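Local coordinates for protein CT296 (Chlamydia trachomatis, PDB 3QH6) that is of unknown function but structurally resembles Fe(II) 2-oxoglutarate-dependent enzymes, with a cupin-type fold, at residues G25-S30 and K73-D78; K33-E38 and R63-V68; V90-D95 and L148-A153; C111-C116 and G125-G130. All coordinates share one frame; numbering follows the deposited sequence.

Interaction 1: residues G25-S30 and K73-D78; sequences GLAPVS and KRVRLD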
# COMPACT_ATOMS: atom_id res chain seq x y z
N GLY A 25 -3.30 -5.14 9.70
CA GLY A 25 -1.93 -5.38 10.14
C GLY A 25 -0.98 -5.84 9.05
O GLY A 25 -0.14 -6.72 9.26
N LEU A 26 -1.10 -5.25 7.87
CA LEU A 26 -0.25 -5.62 6.74
C LEU A 26 1.20 -5.23 7.00
O LEU A 26 2.12 -5.99 6.71
CB LEU A 26 -0.77 -4.96 5.46
CG LEU A 26 -0.09 -5.31 4.13
CD1 LEU A 26 -0.14 -6.81 3.87
CD2 LEU A 26 -0.75 -4.56 2.98
N ALA A 27 1.40 -4.03 7.55
CA ALA A 27 2.72 -3.48 7.79
C ALA A 27 2.82 -3.08 9.27
O ALA A 27 1.82 -2.65 9.84
CB ALA A 27 2.94 -2.27 6.90
N PRO A 28 4.02 -3.22 9.88
CA PRO A 28 4.20 -2.89 11.30
C PRO A 28 3.80 -1.45 11.57
O PRO A 28 4.24 -0.55 10.86
CB PRO A 28 5.70 -3.07 11.53
CG PRO A 28 6.16 -3.98 10.44
CD PRO A 28 5.29 -3.63 9.26
N VAL A 29 2.98 -1.25 12.58
CA VAL A 29 2.45 0.08 12.87
C VAL A 29 3.55 1.11 13.18
O VAL A 29 3.39 2.28 12.86
CB VAL A 29 1.43 0.01 14.03
CG1 VAL A 29 1.22 1.40 14.65
CG2 VAL A 29 0.13 -0.60 13.53
N SER A 30 4.65 0.67 13.80
CA SER A 30 5.75 1.56 14.17
C SER A 30 6.53 2.04 12.95
O SER A 30 6.96 3.19 12.90
CB SER A 30 6.69 0.88 15.16
OG SER A 30 6.99 -0.44 14.74
N LYS A 73 9.94 -3.63 0.74
CA LYS A 73 10.82 -4.81 0.71
C LYS A 73 10.70 -5.69 1.97
O LYS A 73 10.76 -6.91 1.88
CB LYS A 73 12.27 -4.36 0.59
CG LYS A 73 12.58 -3.60 -0.72
CD LYS A 73 12.47 -4.53 -1.91
CE LYS A 73 13.22 -3.98 -3.10
NZ LYS A 73 12.44 -2.96 -3.81
N ARG A 74 10.60 -5.08 3.13
CA ARG A 74 10.63 -5.86 4.36
C ARG A 74 9.27 -6.45 4.66
O ARG A 74 9.17 -7.43 5.40
CB ARG A 74 11.10 -5.02 5.55
CG ARG A 74 12.53 -4.48 5.38
CD ARG A 74 12.89 -3.54 6.52
NE ARG A 74 12.96 -4.26 7.80
CZ ARG A 74 12.74 -3.71 8.98
NH1 ARG A 74 12.39 -2.44 9.07
NH2 ARG A 74 12.87 -4.45 10.08
N VAL A 75 8.22 -5.87 4.10
CA VAL A 75 6.88 -6.47 4.25
C VAL A 75 6.58 -7.35 3.02
O VAL A 75 5.61 -8.09 3.01
CB VAL A 75 5.82 -5.38 4.48
CG1 VAL A 75 4.44 -6.00 4.66
CG2 VAL A 75 6.20 -4.58 5.73
N ARG A 76 7.46 -7.29 2.01
CA ARG A 76 7.33 -8.10 0.78
C ARG A 76 6.08 -7.75 -0.03
O ARG A 76 5.51 -8.62 -0.71
CB ARG A 76 7.37 -9.61 1.07
CG ARG A 76 8.55 -10.01 1.93
CD ARG A 76 8.57 -11.50 2.19
NE ARG A 76 8.83 -12.30 1.00
CZ ARG A 76 7.90 -12.95 0.29
NH1 ARG A 76 6.62 -12.89 0.63
NH2 ARG A 76 8.27 -13.66 -0.77
N LEU A 77 5.67 -6.49 0.02
CA LEU A 77 4.54 -6.01 -0.76
C LEU A 77 4.71 -6.27 -2.25
O LEU A 77 3.72 -6.52 -2.93
CB LEU A 77 4.35 -4.50 -0.56
CG LEU A 77 4.00 -4.06 0.86
CD1 LEU A 77 3.69 -2.58 0.91
CD2 LEU A 77 2.82 -4.90 1.40
N ASP A 78 5.94 -6.21 -2.77
CA ASP A 78 6.16 -6.51 -4.19
C ASP A 78 5.90 -7.98 -4.52
O ASP A 78 5.30 -8.30 -5.56
CB ASP A 78 7.56 -6.11 -4.70
CG ASP A 78 8.70 -6.43 -3.71
OD1 ASP A 78 8.48 -7.11 -2.66
OD2 ASP A 78 9.85 -6.00 -4.01

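Interaction 2: residues K33-E38 and R63-V68; sequences KQLEAE and RTLPGV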
# COMPACT_ATOMS: atom_id res chain seq x y z
N LYS A 33 4.17 4.84 11.29
CA LYS A 33 4.25 6.14 11.98
C LYS A 33 5.60 6.85 11.79
O LYS A 33 5.65 8.08 11.67
CB LYS A 33 4.02 5.97 13.49
CG LYS A 33 2.75 5.23 13.86
CD LYS A 33 1.50 5.98 13.44
CE LYS A 33 0.27 5.40 14.12
NZ LYS A 33 0.30 5.61 15.59
N GLN A 34 6.69 6.09 11.77
CA GLN A 34 8.00 6.67 11.54
C GLN A 34 8.06 7.30 10.15
O GLN A 34 8.45 8.44 10.01
CB GLN A 34 9.12 5.62 11.73
N LEU A 35 7.63 6.56 9.13
CA LEU A 35 7.53 7.10 7.77
C LEU A 35 6.67 8.38 7.72
O LEU A 35 7.08 9.39 7.17
CB LEU A 35 6.91 6.03 6.83
CG LEU A 35 6.83 6.40 5.34
CD1 LEU A 35 8.21 6.72 4.80
CD2 LEU A 35 6.20 5.30 4.51
N GLU A 36 5.48 8.33 8.32
CA GLU A 36 4.62 9.50 8.34
C GLU A 36 5.30 10.73 8.99
O GLU A 36 5.11 11.87 8.53
CB GLU A 36 3.29 9.21 9.04
CG GLU A 36 2.28 10.32 8.69
CD GLU A 36 1.07 10.37 9.59
OE1 GLU A 36 -0.05 10.50 9.03
OE2 GLU A 36 1.25 10.29 10.84
N ALA A 37 6.06 10.51 10.06
CA ALA A 37 6.71 11.62 10.75
C ALA A 37 7.79 12.24 9.86
O ALA A 37 7.92 13.45 9.80
CB ALA A 37 7.28 11.16 12.10
N GLU A 38 8.52 11.40 9.13
CA GLU A 38 9.51 11.89 8.17
C GLU A 38 8.87 12.63 7.01
O GLU A 38 9.43 13.62 6.53
CB GLU A 38 10.40 10.75 7.65
CG GLU A 38 11.12 9.98 8.77
CD GLU A 38 12.47 9.41 8.36
OE1 GLU A 38 13.14 9.98 7.47
OE2 GLU A 38 12.87 8.37 8.94
N ARG A 63 11.57 8.50 -3.67
CA ARG A 63 12.84 9.05 -4.17
C ARG A 63 13.54 9.90 -3.10
O ARG A 63 14.71 10.27 -3.23
CB ARG A 63 12.59 9.90 -5.43
CG ARG A 63 12.13 9.11 -6.64
CD ARG A 63 11.94 10.04 -7.84
NE ARG A 63 13.22 10.57 -8.33
CZ ARG A 63 14.00 9.94 -9.21
NH1 ARG A 63 13.65 8.76 -9.72
NH2 ARG A 63 15.15 10.49 -9.61
N THR A 64 12.82 10.21 -2.02
CA THR A 64 13.38 11.12 -1.02
C THR A 64 13.61 10.48 0.33
O THR A 64 14.45 10.95 1.11
CB THR A 64 12.49 12.34 -0.84
OG1 THR A 64 12.47 13.08 -2.07
CG2 THR A 64 13.02 13.23 0.29
N LEU A 65 12.87 9.42 0.63
CA LEU A 65 12.96 8.76 1.94
C LEU A 65 13.13 7.26 1.76
O LEU A 65 12.34 6.63 1.05
CB LEU A 65 11.64 8.98 2.71
CG LEU A 65 11.21 10.43 2.91
CD1 LEU A 65 9.99 10.49 3.82
CD2 LEU A 65 12.36 11.23 3.50
N PRO A 66 14.11 6.65 2.47
CA PRO A 66 14.36 5.22 2.26
C PRO A 66 13.25 4.36 2.88
O PRO A 66 13.11 3.20 2.50
CB PRO A 66 15.70 5.01 2.96
CG PRO A 66 15.70 6.01 4.06
CD PRO A 66 15.05 7.23 3.44
N GLY A 67 12.46 4.94 3.79
CA GLY A 67 11.43 4.20 4.50
C GLY A 67 10.37 3.59 3.59
O GLY A 67 9.78 2.58 3.95
N VAL A 68 10.15 4.17 2.41
CA VAL A 68 9.13 3.63 1.53
C VAL A 68 9.58 2.31 0.97
O VAL A 68 8.90 1.33 1.13
CB VAL A 68 8.79 4.56 0.34
CG1 VAL A 68 7.67 3.89 -0.51
CG2 VAL A 68 8.38 5.92 0.86

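Interaction 3: residues V90-D95 and L148-A153; sequences VALVRD and LRFSSA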
# COMPACT_ATOMS: atom_id res chain seq x y z
N VAL A 90 6.93 -7.82 -9.93
CA VAL A 90 6.56 -6.44 -10.07
C VAL A 90 7.52 -5.63 -9.21
O VAL A 90 8.24 -6.19 -8.35
CB VAL A 90 5.11 -6.19 -9.61
CG1 VAL A 90 4.14 -7.15 -10.32
CG2 VAL A 90 5.01 -6.30 -8.09
N ALA A 91 7.55 -4.32 -9.43
CA ALA A 91 8.41 -3.41 -8.65
C ALA A 91 7.69 -2.10 -8.43
O ALA A 91 6.83 -1.74 -9.21
CB ALA A 91 9.73 -3.17 -9.38
N LEU A 92 8.05 -1.38 -7.38
CA LEU A 92 7.47 -0.06 -7.12
C LEU A 92 7.92 0.91 -8.20
O LEU A 92 9.11 1.05 -8.43
CB LEU A 92 7.91 0.43 -5.74
CG LEU A 92 7.35 1.79 -5.33
CD1 LEU A 92 5.88 1.68 -5.02
CD2 LEU A 92 8.10 2.34 -4.09
N VAL A 93 6.97 1.59 -8.86
CA VAL A 93 7.30 2.54 -9.93
C VAL A 93 6.83 3.97 -9.60
O VAL A 93 7.41 4.94 -10.09
CB VAL A 93 6.71 2.09 -11.31
CG1 VAL A 93 7.41 0.81 -11.77
CG2 VAL A 93 5.15 1.91 -11.26
N ARG A 94 5.79 4.10 -8.79
CA ARG A 94 5.26 5.43 -8.47
C ARG A 94 4.65 5.38 -7.09
O ARG A 94 4.23 4.30 -6.65
CB ARG A 94 4.16 5.83 -9.47
CG ARG A 94 4.69 6.14 -10.87
CD ARG A 94 3.52 6.52 -11.83
NE ARG A 94 2.66 5.39 -12.12
CZ ARG A 94 2.97 4.42 -12.98
NH1 ARG A 94 4.13 4.45 -13.61
NH2 ARG A 94 2.12 3.42 -13.21
N ASP A 95 4.57 6.51 -6.40
CA ASP A 95 3.80 6.54 -5.16
C ASP A 95 3.18 7.92 -4.92
O ASP A 95 3.49 8.88 -5.61
CB ASP A 95 4.68 6.07 -4.00
CG ASP A 95 5.62 7.12 -3.52
OD1 ASP A 95 5.17 8.26 -3.31
OD2 ASP A 95 6.81 6.79 -3.37
N LEU A 148 0.86 3.02 -3.39
CA LEU A 148 2.08 2.46 -3.96
C LEU A 148 1.67 1.80 -5.25
O LEU A 148 0.76 0.99 -5.24
CB LEU A 148 2.64 1.39 -3.02
CG LEU A 148 3.00 1.91 -1.62
CD1 LEU A 148 3.25 0.74 -0.67
CD2 LEU A 148 4.21 2.82 -1.71
N ARG A 149 2.33 2.13 -6.36
CA ARG A 149 1.96 1.57 -7.64
C ARG A 149 2.99 0.54 -8.06
O ARG A 149 4.16 0.87 -8.20
CB ARG A 149 1.89 2.68 -8.70
CG ARG A 149 1.09 3.92 -8.31
CD ARG A 149 -0.39 3.57 -8.07
NE ARG A 149 -1.17 4.80 -7.97
CZ ARG A 149 -2.49 4.87 -7.97
NH1 ARG A 149 -3.20 3.75 -8.07
NH2 ARG A 149 -3.10 6.06 -7.90
N PHE A 150 2.55 -0.67 -8.40
CA PHE A 150 3.52 -1.72 -8.75
C PHE A 150 3.36 -2.15 -10.19
O PHE A 150 2.24 -2.39 -10.62
CB PHE A 150 3.36 -2.96 -7.84
CG PHE A 150 3.72 -2.70 -6.41
CD1 PHE A 150 5.02 -2.86 -5.96
CD2 PHE A 150 2.76 -2.25 -5.51
CE1 PHE A 150 5.36 -2.58 -4.60
CE2 PHE A 150 3.11 -1.99 -4.18
CZ PHE A 150 4.40 -2.15 -3.74
N SER A 151 4.46 -2.30 -10.92
CA SER A 151 4.36 -2.60 -12.36
C SER A 151 5.29 -3.77 -12.72
O SER A 151 6.40 -3.91 -12.18
CB SER A 151 4.72 -1.36 -13.20
OG SER A 151 4.63 -1.64 -14.60
N SER A 152 4.81 -4.63 -13.62
CA SER A 152 5.62 -5.73 -14.14
C SER A 152 6.39 -5.23 -15.38
O SER A 152 7.15 -5.99 -15.99
CB SER A 152 4.73 -6.90 -14.54
OG SER A 152 3.86 -6.54 -15.62
N ALA A 153 6.20 -3.97 -15.74
CA ALA A 153 6.87 -3.41 -16.92
C ALA A 153 8.30 -3.05 -16.58
O ALA A 153 9.20 -3.84 -16.84
CB ALA A 153 6.12 -2.18 -17.44

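Interaction 4: residues C111-C116 and G125-G130; sequences CSVLLC and GLFFSG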
# COMPACT_ATOMS: atom_id res chain seq x y z
N CYS A 111 -0.83 -3.53 -10.16
CA CYS A 111 -1.47 -3.64 -8.84
C CYS A 111 -1.10 -2.44 -7.99
O CYS A 111 0.06 -2.04 -7.98
CB CYS A 111 -1.01 -4.92 -8.11
SG CYS A 111 -2.01 -5.31 -6.61
N SER A 112 -2.06 -1.86 -7.27
CA SER A 112 -1.71 -0.83 -6.30
C SER A 112 -1.83 -1.34 -4.85
O SER A 112 -2.57 -2.29 -4.57
CB SER A 112 -2.59 0.42 -6.50
OG SER A 112 -2.41 0.97 -7.80
N VAL A 113 -1.15 -0.67 -3.92
CA VAL A 113 -1.39 -0.96 -2.51
C VAL A 113 -1.60 0.35 -1.81
O VAL A 113 -0.78 1.26 -1.92
CB VAL A 113 -0.21 -1.71 -1.86
CG1 VAL A 113 -0.42 -1.80 -0.32
CG2 VAL A 113 -0.07 -3.08 -2.48
N LEU A 114 -2.70 0.47 -1.09
CA LEU A 114 -2.94 1.65 -0.27
C LEU A 114 -2.55 1.23 1.13
O LEU A 114 -3.11 0.29 1.66
CB LEU A 114 -4.43 2.06 -0.34
CG LEU A 114 -4.92 3.27 0.47
CD1 LEU A 114 -4.74 3.06 1.98
CD2 LEU A 114 -4.24 4.52 0.04
N LEU A 115 -1.57 1.89 1.72
CA LEU A 115 -1.16 1.55 3.07
C LEU A 115 -1.48 2.70 4.00
O LEU A 115 -1.03 3.81 3.78
CB LEU A 115 0.33 1.26 3.06
CG LEU A 115 1.00 0.82 4.36
CD1 LEU A 115 0.45 -0.51 4.90
CD2 LEU A 115 2.45 0.68 4.03
N CYS A 116 -2.28 2.46 5.02
CA CYS A 116 -2.64 3.54 5.94
C CYS A 116 -1.47 3.77 6.95
O CYS A 116 -0.91 2.80 7.48
CB CYS A 116 -3.96 3.23 6.63
SG CYS A 116 -4.45 4.52 7.79
N GLY A 125 -3.61 -2.38 4.92
CA GLY A 125 -3.33 -2.10 3.51
C GLY A 125 -4.34 -2.76 2.59
O GLY A 125 -4.88 -3.81 2.89
N LEU A 126 -4.60 -2.12 1.46
CA LEU A 126 -5.56 -2.60 0.47
C LEU A 126 -4.81 -2.87 -0.83
O LEU A 126 -4.19 -1.94 -1.36
CB LEU A 126 -6.67 -1.54 0.25
CG LEU A 126 -7.74 -1.79 -0.83
CD1 LEU A 126 -8.63 -2.99 -0.46
CD2 LEU A 126 -8.61 -0.56 -1.07
N PHE A 127 -4.82 -4.11 -1.33
CA PHE A 127 -4.30 -4.38 -2.67
C PHE A 127 -5.47 -4.21 -3.62
O PHE A 127 -6.55 -4.72 -3.34
CB PHE A 127 -3.82 -5.80 -2.84
CG PHE A 127 -2.57 -6.15 -2.04
CD1 PHE A 127 -2.69 -6.48 -0.69
CD2 PHE A 127 -1.32 -6.19 -2.66
CE1 PHE A 127 -1.56 -6.86 0.06
CE2 PHE A 127 -0.17 -6.55 -1.91
CZ PHE A 127 -0.28 -6.87 -0.57
N PHE A 128 -5.27 -3.57 -4.77
CA PHE A 128 -6.37 -3.45 -5.72
C PHE A 128 -5.82 -3.14 -7.10
O PHE A 128 -4.68 -2.72 -7.23
CB PHE A 128 -7.34 -2.31 -5.30
CG PHE A 128 -6.72 -0.91 -5.34
CD1 PHE A 128 -6.93 -0.06 -6.43
CD2 PHE A 128 -5.95 -0.44 -4.27
CE1 PHE A 128 -6.38 1.21 -6.46
CE2 PHE A 128 -5.38 0.83 -4.29
CZ PHE A 128 -5.59 1.66 -5.39
N SER A 129 -6.63 -3.29 -8.14
CA SER A 129 -6.19 -2.80 -9.42
C SER A 129 -7.22 -1.87 -10.00
O SER A 129 -8.37 -1.90 -9.62
CB SER A 129 -5.81 -3.94 -10.38
OG SER A 129 -6.91 -4.45 -11.06
N GLY A 130 -6.81 -1.02 -10.92
CA GLY A 130 -7.73 -0.03 -11.48
C GLY A 130 -8.06 1.10 -10.51
O GLY A 130 -7.25 1.49 -9.69
O HOH W 1 -4.50 0.38 -9.40

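Interaction 1: residues G25-S30 and K73-D78
Apolar packing carries most of this contact, which sets the loop leading into helix 29-42 against the bend between helices 66-75 and 77-85. V75 is directed toward the loop and divides its two methyls between different partners. CG2, lying beside its own backbone N, meets P28 tip to tip, with 3.8 Å between V75 CG2 and P28 CD. The same methyl touches the methyl of A27, V75 CG2 to A27 CB being 4.2 Å. At the other end of the contact, L26 and L77 cross obliquely and meet by single methyl branches, L26 CD2 lying 3.9 Å from L77 CD2. L26 gets there because its CG stands anti to the backbone N (chi1 -175°), which carries the isobutyl end to L77 although L26 does not leave its backbone in the direction of the partner segment.

The second kind of meeting is between carbon and a polar backbone atom. V75 CG1, anti to the V75 backbone N, lies 3.1 Å from L26 O, a tight van der Waals approach.

V75 and L77, which flank the turn at R76 in the sequence, both meet this loop. R76, with a phi of 64°, is the C-prime residue of a Schellman motif that ends helix 66-75, and it is also the N-cap position of the next helix. P28 similarly precedes helix 29-42 as its N-cap residue. Beyond the pair, L77 rests on L148 and F150 of the sheet, and A27 shares backbone hydrogen bonding with G123.

With just 171 Å² buried, through apolar carbon contacts and one tighter methyl-to-carbonyl approach, the cohesion between these two turns is dispersive and hydrophobic, depending on shape rather than on directional bonding.

Interaction 2: residues K33-E38 and R63-V68
L35 projects from helix 29-42 toward the start of helix 66-75, and one branch does the touching. Its CG is anti to the backbone N (chi1 -176°), a setting that lays CD1 against the peptide between G67 and V68. L35 CD1 is 4.0 Å from G67 C, and V68 N is equally near. G67 has no side chain, so the methyl packs directly on the main chain. The close approach shows in the backbone too, the CA atoms of L35 and G67 being 5.9 Å apart.

V68 flanks that methyl with its CG2 branch, the one beside the backbone N, at 4.0 Å between V68 CG2 and L35 CD1. Its other methyl belongs to a different neighbourhood, for V68 also packs on I146 and L148 of the sheet. L65 comes from the loop side and points toward helix 29-42. Its CD1 is shared: L65 CD1 lies 3.9 Å from E38 CB and 4.3 Å from L35 CD1, while L39 on the next position of that helix touches L65 as well. E38 thus contributes the aliphatic root of its side chain, with its CG anti to the carbonyl carbon.

Helix 29-42 is also tied to the rest of the fold by E36 OE1, hydrogen-bonded to T144 OG1 and S118 OG.

Here helix 29-42 packs against the first turn of helix 66-75 through leucine and valine methyls over the G67 backbone, joining two helices of the layer that lies against the antiparallel sheet of this cupin-clan fold.

Interaction 3: residues V90-D95 and L148-A153
A beta bulge breaks the antiparallel pairing of edge strand 91-98 with its inner neighbour 145-151: the register slips by one residue between L92 and R94, with V93 as the extra residue. V93 has a psi of -28°, far from extended values, yet its N still binds R149 O at 3.0 Å, almost in line with the carbonyl (C=O...N 174°). R149 then returns a bond, R149 N to R94 O at 2.9 Å. Ahead of the bulge A91 and S151 form a regular hydrogen-bonded pair: both N-to-O distances, A91 N to S151 O and S151 N to A91 O, are 3.0 Å, but in the former the donor sits above the carbonyl plane.

V93 turns its methyls onto S151, V93 CG1 being 3.7 Å from S151 CB. R94 CB packs on R149 CG, and the like-charged ends stay near each other, R94 NE to R149 NE being 5.7 Å. D107 forms a salt bridge with R94 NE, probably easing the repulsion, with only a long, weak approach to R149, whose NH1 bonds S112 OG.

Along the face of L92, F150 and L148, L92 CD1 stands over one face of the F150 ring, offset toward its rim, and meets L148 CB at 3.8 Å. V90 crosses F150 at about a right angle, V90 CG2 to F150 CB being 3.7 Å.

S151 OG accepts from A153 N, an ST turn at the strand's end. The whole is a bulged antiparallel pair at the edge of the cupin-clan sheet.

Interaction 4: residues C111-C116 and G125-G130
Four backbone hydrogen bonds tie strand 111-116 to strand 125-128, in two reciprocal pairs. S112 N reaches F128 O at 2.8 Å with the donor nearly along the C=O axis (174°), and F128 N answers to S112 O at 3.0 Å. L114 and L126 repeat the exchange: L114 N to L126 O and L126 N to L114 O are both 2.8 Å, each donor in the plane of its carbonyl. Between them the CA-H groups of V113 and F127 lean on the same carbonyl oxygens, adding weak CA-H...O contacts.

One further polar link runs through a water, which donates to G130 O and is hydrogen-bonded to S112 OG, at 2.7 Å from that oxygen. The hydroxyl is also gripped by R149 NH1, so it joins the neighbouring strand to the open end of the hairpin, at G130.

The two strands form an antiparallel beta hairpin in the interior of the five-stranded sheet, between strands 20-23 and 145-151, consistent with the cupin-clan assignment, and every residue that touches across it is buried.

F128 takes the crowded chi1 of 65°, which folds its ring back over S112. S112 CB lies over one ring face, 3.8 Å from the F128 centroid and 24° off the normal, a CH-pi contact; Y132 meets this ring edge-to-face. On the opposite face of the sheet V113 and F127 lie side by side, pointing the same way, with V113 CG2 pressed to F127 CD2 at 3.4 Å. C111 SG makes a Cys sulfur-aromatic contact at the edge of that ring, 4.1 Å from F127 CD2. L80, A81 and L84 of helix 77-85 pack on F127.

Interactions 3 and 4 belong to one sheet, with centres 11 Å apart: strands 145-151 and 111-116 are neighbours, joined by probable hydrogen bonds from L148 N to V113 O (2.8 Å) and from F150 N to C111 O (2.9 Å). Interaction 1 packs on both. L26 CD2 lies 3.6 Å from G125 CA of interaction 4, while L77 CD1 is 3.7 Å from L148 CD1 of interaction 3. Interaction 2, nested along the chain within interaction 1, reaches the sheet through V68 CG1, 3.8 Å from L148 CD2, but stays about 6 Å from interaction 4 at the nearest atoms. A tetraethylene glycol, probably from crystallisation, lies about 4 Å from the R94 side chain.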